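Local coordinates for protein (R)-specific enoyl-CoA hydratase (Aeromonas punctata, PDB 1IQ6) that catalyses the hydration of short-chain trans-2-enoyl-CoA of 4-6 carbons to (3R)-3-hydroxyacyl-CoA, working as a homodimer in polyhydroxyalkanoate biosynthesis, at residues Q69-G74 against A110-R115; Q10-S15 against S63-Q68. All coordinates share one frame; numbering follows the deposited sequence.

Contact 1 (Q69-G74 against A110-R115)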
ATOM      1  N   GLN B  69     -13.917   3.938  -9.041  1.00 23.20           N
ATOM      2  CA  GLN B  69     -14.716   3.220 -10.026  1.00 21.93           C
ATOM      3  C   GLN B  69     -15.472   1.975  -9.575  1.00 21.29           C
ATOM      4  O   GLN B  69     -16.680   1.871  -9.786  1.00 20.83           O
ATOM      5  CB  GLN B  69     -13.834   2.845 -11.221  1.00 22.49           C
ATOM      6  CG  GLN B  69     -13.368   4.035 -12.046  1.00 23.88           C
ATOM      7  CD  GLN B  69     -12.492   3.626 -13.212  1.00 24.60           C
ATOM      8  OE1 GLN B  69     -12.842   2.731 -13.984  1.00 25.21           O
ATOM      9  NE2 GLN B  69     -11.348   4.286 -13.352  1.00 25.71           N
ATOM     10  N   LEU B  70     -14.770   1.031  -8.959  1.00 18.54           N
ATOM     11  CA  LEU B  70     -15.406  -0.219  -8.559  1.00 18.12           C
ATOM     12  C   LEU B  70     -14.833  -0.780  -7.259  1.00 17.17           C
ATOM     13  O   LEU B  70     -13.664  -1.159  -7.215  1.00 15.12           O
ATOM     14  CB  LEU B  70     -15.209  -1.234  -9.685  1.00 17.69           C
ATOM     15  CG  LEU B  70     -15.886  -2.598  -9.588  1.00 15.67           C
ATOM     16  CD1 LEU B  70     -17.389  -2.433  -9.788  1.00 17.96           C
ATOM     17  CD2 LEU B  70     -15.313  -3.523 -10.652  1.00 16.42           C
ATOM     18  N   PRO B  71     -15.659  -0.883  -6.198  1.00 17.72           N
ATOM     19  CA  PRO B  71     -17.081  -0.526  -6.102  1.00 19.23           C
ATOM     20  C   PRO B  71     -17.363   0.956  -6.327  1.00 21.29           C
ATOM     21  O   PRO B  71     -18.469   1.331  -6.723  1.00 23.24           O
ATOM     22  CB  PRO B  71     -17.453  -0.975  -4.689  1.00 19.09           C
ATOM     23  CG  PRO B  71     -16.497  -2.101  -4.426  1.00 18.75           C
ATOM     24  CD  PRO B  71     -15.210  -1.528  -4.955  1.00 17.81           C
ATOM     25  N   GLY B  72     -16.370   1.798  -6.057  1.00 22.41           N
ATOM     26  CA  GLY B  72     -16.543   3.222  -6.270  1.00 23.97           C
ATOM     27  C   GLY B  72     -16.748   4.100  -5.050  1.00 25.14           C
ATOM     28  O   GLY B  72     -16.502   3.697  -3.916  1.00 24.08           O
ATOM     29  N   LYS B  73     -17.205   5.320  -5.319  1.00 27.35           N
ATOM     30  CA  LYS B  73     -17.470   6.349  -4.317  1.00 28.90           C
ATOM     31  C   LYS B  73     -18.132   5.833  -3.040  1.00 28.25           C
ATOM     32  O   LYS B  73     -19.191   5.210  -3.085  1.00 29.09           O
ATOM     33  CB  LYS B  73     -18.345   7.437  -4.950  1.00 30.56           C
ATOM     34  CG  LYS B  73     -18.740   8.584  -4.041  1.00 32.82           C
ATOM     35  CD  LYS B  73     -19.734   9.500  -4.754  1.00 35.54           C
ATOM     36  CE  LYS B  73     -20.194  10.656  -3.878  1.00 37.16           C
ATOM     37  NZ  LYS B  73     -19.125  11.668  -3.644  1.00 38.71           N
ATOM     38  N   GLY B  74     -17.497   6.097  -1.902  1.00 28.00           N
ATOM     39  CA  GLY B  74     -18.051   5.663  -0.632  1.00 27.35           C
ATOM     40  C   GLY B  74     -17.478   4.359  -0.111  1.00 26.02           C
ATOM     41  O   GLY B  74     -17.656   4.028   1.061  1.00 26.93           O
ATOM     42  N   ALA B 110     -17.539  -6.656  -0.344  1.00 16.68           N
ATOM     43  CA  ALA B 110     -17.156  -7.248  -1.612  1.00 15.62           C
ATOM     44  C   ALA B 110     -15.691  -7.640  -1.592  1.00 14.58           C
ATOM     45  O   ALA B 110     -14.878  -7.013  -0.912  1.00 15.11           O
ATOM     46  CB  ALA B 110     -17.398  -6.259  -2.753  1.00 17.07           C
ATOM     47  N   THR B 111     -15.369  -8.702  -2.317  1.00 13.53           N
ATOM     48  CA  THR B 111     -13.987  -9.138  -2.438  1.00 13.62           C
ATOM     49  C   THR B 111     -13.637  -8.971  -3.910  1.00 12.57           C
ATOM     50  O   THR B 111     -14.443  -9.283  -4.789  1.00 13.66           O
ATOM     51  CB  THR B 111     -13.804 -10.610  -2.026  1.00 14.30           C
ATOM     52  OG1 THR B 111     -14.143 -10.756  -0.643  1.00 17.47           O
ATOM     53  CG2 THR B 111     -12.356 -11.049  -2.234  1.00 15.69           C
ATOM     54  N   LEU B 112     -12.444  -8.449  -4.177  1.00 12.43           N
ATOM     55  CA  LEU B 112     -12.004  -8.238  -5.549  1.00 11.36           C
ATOM     56  C   LEU B 112     -10.570  -8.690  -5.755  1.00 11.57           C
ATOM     57  O   LEU B 112      -9.734  -8.545  -4.866  1.00 12.36           O
ATOM     58  CB  LEU B 112     -12.091  -6.751  -5.924  1.00 11.82           C
ATOM     59  CG  LEU B 112     -13.428  -6.017  -5.765  1.00 11.46           C
ATOM     60  CD1 LEU B 112     -13.510  -5.423  -4.364  1.00 12.18           C
ATOM     61  CD2 LEU B 112     -13.554  -4.919  -6.822  1.00 12.12           C
ATOM     62  N   THR B 113     -10.290  -9.256  -6.923  1.00 12.41           N
ATOM     63  CA  THR B 113      -8.926  -9.648  -7.244  1.00 12.61           C
ATOM     64  C   THR B 113      -8.289  -8.362  -7.770  1.00 13.56           C
ATOM     65  O   THR B 113      -8.886  -7.645  -8.575  1.00 13.26           O
ATOM     66  CB  THR B 113      -8.900 -10.770  -8.299  1.00 15.29           C
ATOM     67  OG1 THR B 113      -9.258 -12.008  -7.667  1.00 18.81           O
ATOM     68  CG2 THR B 113      -7.518 -10.910  -8.924  1.00 17.26           C
ATOM     69  N   THR B 114      -7.089  -8.069  -7.284  1.00 10.70           N
ATOM     70  CA  THR B 114      -6.365  -6.851  -7.640  1.00 10.74           C
ATOM     71  C   THR B 114      -5.011  -7.199  -8.246  1.00 11.30           C
ATOM     72  O   THR B 114      -4.183  -7.837  -7.598  1.00 11.65           O
ATOM     73  CB  THR B 114      -6.169  -5.993  -6.384  1.00 10.61           C
ATOM     74  OG1 THR B 114      -5.460  -6.752  -5.397  1.00 11.35           O
ATOM     75  CG2 THR B 114      -7.522  -5.593  -5.805  1.00 12.70           C
ATOM     76  N   ARG B 115      -4.789  -6.765  -9.484  1.00 11.18           N
ATOM     77  CA  ARG B 115      -3.547  -7.064 -10.185  1.00 10.69           C
ATOM     78  C   ARG B 115      -2.902  -5.872 -10.869  1.00 10.38           C
ATOM     79  O   ARG B 115      -3.586  -4.967 -11.338  1.00 11.03           O
ATOM     80  CB  ARG B 115      -3.807  -8.147 -11.238  1.00 11.96           C
ATOM     81  CG  ARG B 115      -4.293  -9.435 -10.616  1.00 14.22           C
ATOM     82  CD  ARG B 115      -4.596 -10.531 -11.613  1.00 20.16           C
ATOM     83  NE  ARG B 115      -4.868 -11.760 -10.873  1.00 24.28           N
ATOM     84  CZ  ARG B 115      -5.431 -12.850 -11.378  1.00 26.42           C
ATOM     85  NH1 ARG B 115      -5.623 -13.908 -10.601  1.00 25.08           N
ATOM     86  NH2 ARG B 115      -5.812 -12.886 -12.645  1.00 26.09           N
TER
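Leu112 reaches out of strand 109-117 and lays one methyl, CD2, against both Leu70 and Pro71 of the loop that follows helix 55-68. Two of its contacts are purely apolar: CD2 of Leu112 lies 4.2 Å from Pro71 CD and 4.3 Å from Leu70 CG. Its second methyl, CD1, also lies 4.3 Å from Pro71 CD, so the isopropyl fork straddles that ring corner. The other kind of contact sets a methyl against a polar atom: Leu112 CD2 lies 3.8 Å from the carbonyl O of Leu70, a van der Waals approach.

Backbone conformation explains why one methyl can meet both loop residues. The peptide before Pro71 is cis, which brings Leu70 CA within 3.0 Å of Pro71 CA. Leu70 O and Pro71 CD are thereby left on the same edge of the peptide, the edge that faces Leu112. On the strand, Leu112 has CG opposite its carbonyl carbon (chi1 -55°), extending the fork toward the loop. The interface is small, 123 Å², and its nearest CA atoms, Pro71 CA and Ala110 CA, stay 8.1 Å apart, consistent with bridging by side chains.

Leu66 of helix 55-68 and Val131 of strand 123-132 each touch both Pro71 and Leu112, while Val100 of strand 93-103 packs on Leu112; in this hotdog fold the loop with the cis peptide thus packs on the concave face of the sheet, beside the helix end.

Contact 2 (Q10-S15 against S63-Q68)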
ATOM      1  N   GLN B  10     -17.760  -8.007 -12.580  1.00 15.10           N
ATOM      2  CA  GLN B  10     -17.555  -6.637 -13.037  1.00 14.20           C
ATOM      3  C   GLN B  10     -16.084  -6.297 -12.829  1.00 13.59           C
ATOM      4  O   GLN B  10     -15.460  -6.755 -11.868  1.00 14.13           O
ATOM      5  CB  GLN B  10     -18.446  -5.663 -12.267  1.00 14.01           C
ATOM      6  CG  GLN B  10     -19.934  -5.872 -12.540  1.00 16.89           C
ATOM      7  CD  GLN B  10     -20.814  -4.895 -11.793  1.00 17.82           C
ATOM      8  OE1 GLN B  10     -20.467  -4.438 -10.706  1.00 18.22           O
ATOM      9  NE2 GLN B  10     -21.977  -4.588 -12.364  1.00 21.71           N
ATOM     10  N   LYS B  11     -15.532  -5.505 -13.737  1.00 15.02           N
ATOM     11  CA  LYS B  11     -14.124  -5.147 -13.653  1.00 16.12           C
ATOM     12  C   LYS B  11     -13.846  -3.702 -14.029  1.00 13.97           C
ATOM     13  O   LYS B  11     -14.675  -3.027 -14.634  1.00 15.82           O
ATOM     14  CB  LYS B  11     -13.302  -6.077 -14.543  1.00 18.58           C
ATOM     15  CG  LYS B  11     -13.744  -6.111 -15.991  1.00 22.06           C
ATOM     16  CD  LYS B  11     -12.942  -7.140 -16.784  1.00 24.62           C
ATOM     17  CE  LYS B  11     -13.431  -7.248 -18.222  1.00 27.58           C
ATOM     18  NZ  LYS B  11     -13.290  -5.973 -18.977  1.00 30.68           N
ATOM     19  N   ALA B  12     -12.663  -3.235 -13.652  1.00 14.87           N
ATOM     20  CA  ALA B  12     -12.242  -1.875 -13.941  1.00 13.33           C
ATOM     21  C   ALA B  12     -10.731  -1.864 -14.020  1.00 12.67           C
ATOM     22  O   ALA B  12     -10.056  -2.690 -13.402  1.00 12.87           O
ATOM     23  CB  ALA B  12     -12.710  -0.929 -12.844  1.00 13.20           C
ATOM     24  N   ARG B  13     -10.191  -0.920 -14.777  1.00 13.48           N
ATOM     25  CA  ARG B  13      -8.751  -0.826 -14.915  1.00 12.65           C
ATOM     26  C   ARG B  13      -8.317   0.596 -15.223  1.00 13.74           C
ATOM     27  O   ARG B  13      -9.127   1.449 -15.578  1.00 14.65           O
ATOM     28  CB  ARG B  13      -8.252  -1.757 -16.028  1.00 14.95           C
ATOM     29  CG  ARG B  13      -8.739  -1.379 -17.424  1.00 16.42           C
ATOM     30  CD  ARG B  13      -7.900  -2.038 -18.518  1.00 18.81           C
ATOM     31  NE  ARG B  13      -8.034  -3.492 -18.554  1.00 19.91           N
ATOM     32  CZ  ARG B  13      -7.424  -4.270 -19.443  1.00 21.32           C
ATOM     33  NH1 ARG B  13      -7.602  -5.585 -19.410  1.00 22.99           N
ATOM     34  NH2 ARG B  13      -6.631  -3.735 -20.364  1.00 22.65           N
ATOM     35  N   LEU B  14      -7.026   0.845 -15.048  1.00 12.93           N
ATOM     36  CA  LEU B  14      -6.444   2.141 -15.355  1.00 14.19           C
ATOM     37  C   LEU B  14      -4.964   1.901 -15.605  1.00 13.79           C
ATOM     38  O   LEU B  14      -4.411   0.881 -15.194  1.00 14.34           O
ATOM     39  CB  LEU B  14      -6.650   3.145 -14.207  1.00 15.87           C
ATOM     40  CG  LEU B  14      -6.026   2.939 -12.821  1.00 16.51           C
ATOM     41  CD1 LEU B  14      -4.515   3.128 -12.870  1.00 17.27           C
ATOM     42  CD2 LEU B  14      -6.635   3.951 -11.862  1.00 18.06           C
ATOM     43  N   SER B  15      -4.328   2.825 -16.310  1.00 14.73           N
ATOM     44  CA  SER B  15      -2.911   2.702 -16.590  1.00 15.02           C
ATOM     45  C   SER B  15      -2.231   3.963 -16.101  1.00 15.21           C
ATOM     46  O   SER B  15      -2.841   5.034 -16.060  1.00 15.99           O
ATOM     47  CB  SER B  15      -2.664   2.518 -18.089  1.00 15.95           C
ATOM     48  OG  SER B  15      -3.201   1.284 -18.539  1.00 20.73           O
ATOM     49  N   SER B  63      -6.292   1.447  -4.570  1.00 14.42           N
ATOM     50  CA  SER B  63      -7.111   2.366  -3.788  1.00 15.77           C
ATOM     51  C   SER B  63      -7.865   3.297  -4.737  1.00 15.49           C
ATOM     52  O   SER B  63      -9.040   3.592  -4.528  1.00 16.70           O
ATOM     53  CB  SER B  63      -6.232   3.179  -2.829  1.00 17.01           C
ATOM     54  OG  SER B  63      -6.998   3.713  -1.761  1.00 19.11           O
ATOM     55  N   GLY B  64      -7.181   3.741  -5.788  1.00 16.43           N
ATOM     56  CA  GLY B  64      -7.803   4.619  -6.762  1.00 16.49           C
ATOM     57  C   GLY B  64      -8.944   3.945  -7.508  1.00 16.30           C
ATOM     58  O   GLY B  64     -10.018   4.520  -7.663  1.00 17.76           O
ATOM     59  N   LEU B  65      -8.716   2.726  -7.979  1.00 16.36           N
ATOM     60  CA  LEU B  65      -9.758   2.005  -8.701  1.00 15.75           C
ATOM     61  C   LEU B  65     -10.933   1.651  -7.797  1.00 16.37           C
ATOM     62  O   LEU B  65     -12.096   1.824  -8.172  1.00 16.59           O
ATOM     63  CB  LEU B  65      -9.193   0.727  -9.322  1.00 16.99           C
ATOM     64  CG  LEU B  65      -8.397   0.919 -10.611  1.00 17.29           C
ATOM     65  CD1 LEU B  65      -7.786  -0.407 -11.045  1.00 18.81           C
ATOM     66  CD2 LEU B  65      -9.320   1.470 -11.692  1.00 17.07           C
ATOM     67  N   LEU B  66     -10.628   1.159  -6.603  1.00 15.88           N
ATOM     68  CA  LEU B  66     -11.662   0.765  -5.656  1.00 17.07           C
ATOM     69  C   LEU B  66     -12.525   1.934  -5.194  1.00 19.31           C
ATOM     70  O   LEU B  66     -13.741   1.805  -5.078  1.00 20.09           O
ATOM     71  CB  LEU B  66     -11.023   0.087  -4.439  1.00 15.51           C
ATOM     72  CG  LEU B  66     -10.307  -1.246  -4.684  1.00 15.05           C
ATOM     73  CD1 LEU B  66      -9.487  -1.623  -3.452  1.00 14.38           C
ATOM     74  CD2 LEU B  66     -11.328  -2.332  -5.017  1.00 15.26           C
ATOM     75  N   GLY B  67     -11.897   3.078  -4.945  1.00 19.72           N
ATOM     76  CA  GLY B  67     -12.646   4.230  -4.473  1.00 23.12           C
ATOM     77  C   GLY B  67     -13.262   5.117  -5.537  1.00 24.22           C
ATOM     78  O   GLY B  67     -14.238   5.821  -5.269  1.00 25.08           O
ATOM     79  N   GLN B  68     -12.716   5.084  -6.746  1.00 23.62           N
ATOM     80  CA  GLN B  68     -13.229   5.931  -7.813  1.00 25.57           C
ATOM     81  C   GLN B  68     -14.137   5.230  -8.818  1.00 25.62           C
ATOM     82  O   GLN B  68     -15.042   5.853  -9.375  1.00 27.31           O
ATOM     83  CB  GLN B  68     -12.062   6.586  -8.561  1.00 28.27           C
ATOM     84  CG  GLN B  68     -11.186   7.471  -7.688  1.00 31.28           C
ATOM     85  CD  GLN B  68     -11.905   8.714  -7.195  1.00 33.38           C
ATOM     86  OE1 GLN B  68     -11.383   9.457  -6.366  1.00 35.65           O
ATOM     87  NE2 GLN B  68     -13.107   8.948  -7.709  1.00 36.18           N
TER
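Leu65 meets Leu14 where the long helix of the hotdog fold is wrapped by its antiparallel sheet, here at strand 11-17, outermost within this chain. In the first shell, Leu14 presents CG and CD2 to the Leu65 fork: Leu14 CD2 stands 3.7 Å from Leu65 CD2, and its CG is 3.8 Å from the same methyl. The two side chains slant across one another. In Leu14, chi1 of 64° seats CG between its backbone N and carbonyl carbon, and chi2 of 70° brings CD2 to the helix. Ala12, two residues earlier on the same strand face, adds its CB at 4.3 Å from Leu65 CD2. Between them Arg13 directs its CB away from the helix and offers backbone, with its carbonyl C 3.8 Å from Leu65 CD2.

The next shell fixes the elements themselves. Strand and helix segments run at 133°, with axes 8.8 Å apart at closest approach. Backbone hydrogen bonds join Ala12 to Val98 and Leu14 to Ala96 of strand 93-103, and Val98 and Ala96 also touch Leu65. Across the dimer, Ser63 OG bonds Asp32 OD2 of the second subunit, and Gln68 OE1 accepts the amide of Phe33 there; both partners probably help bind (3R)-3-hydroxyacyl-CoA. The other Leu65 methyl, CD1, lies along the strand backbone, 4.0 Å from both Ala12 O and Arg13 CA.

How the contacts relate
Both contacts hold parts of one sheet against the same helix-to-loop passage, and their centres are 6 Å apart. Contact 1 is the more buried, joining an inner strand to the loop; contact 2 is partly open, since it uses a strand at the edge of the sheet within this chain, with an exposed arginine. Each rests on leucine packing, but contact 1 adds a cis-proline ring, whereas contact 2 sets a helix side chain over strand backbone. Probable backbone hydrogen bonds tie them: Leu70 N to Leu65 O at 2.9 Å and Gly72 N to Leu66 O at 2.8 Å. Leu70 also spans the two, its CD2 packing 3.6 Å from Lys11 CA.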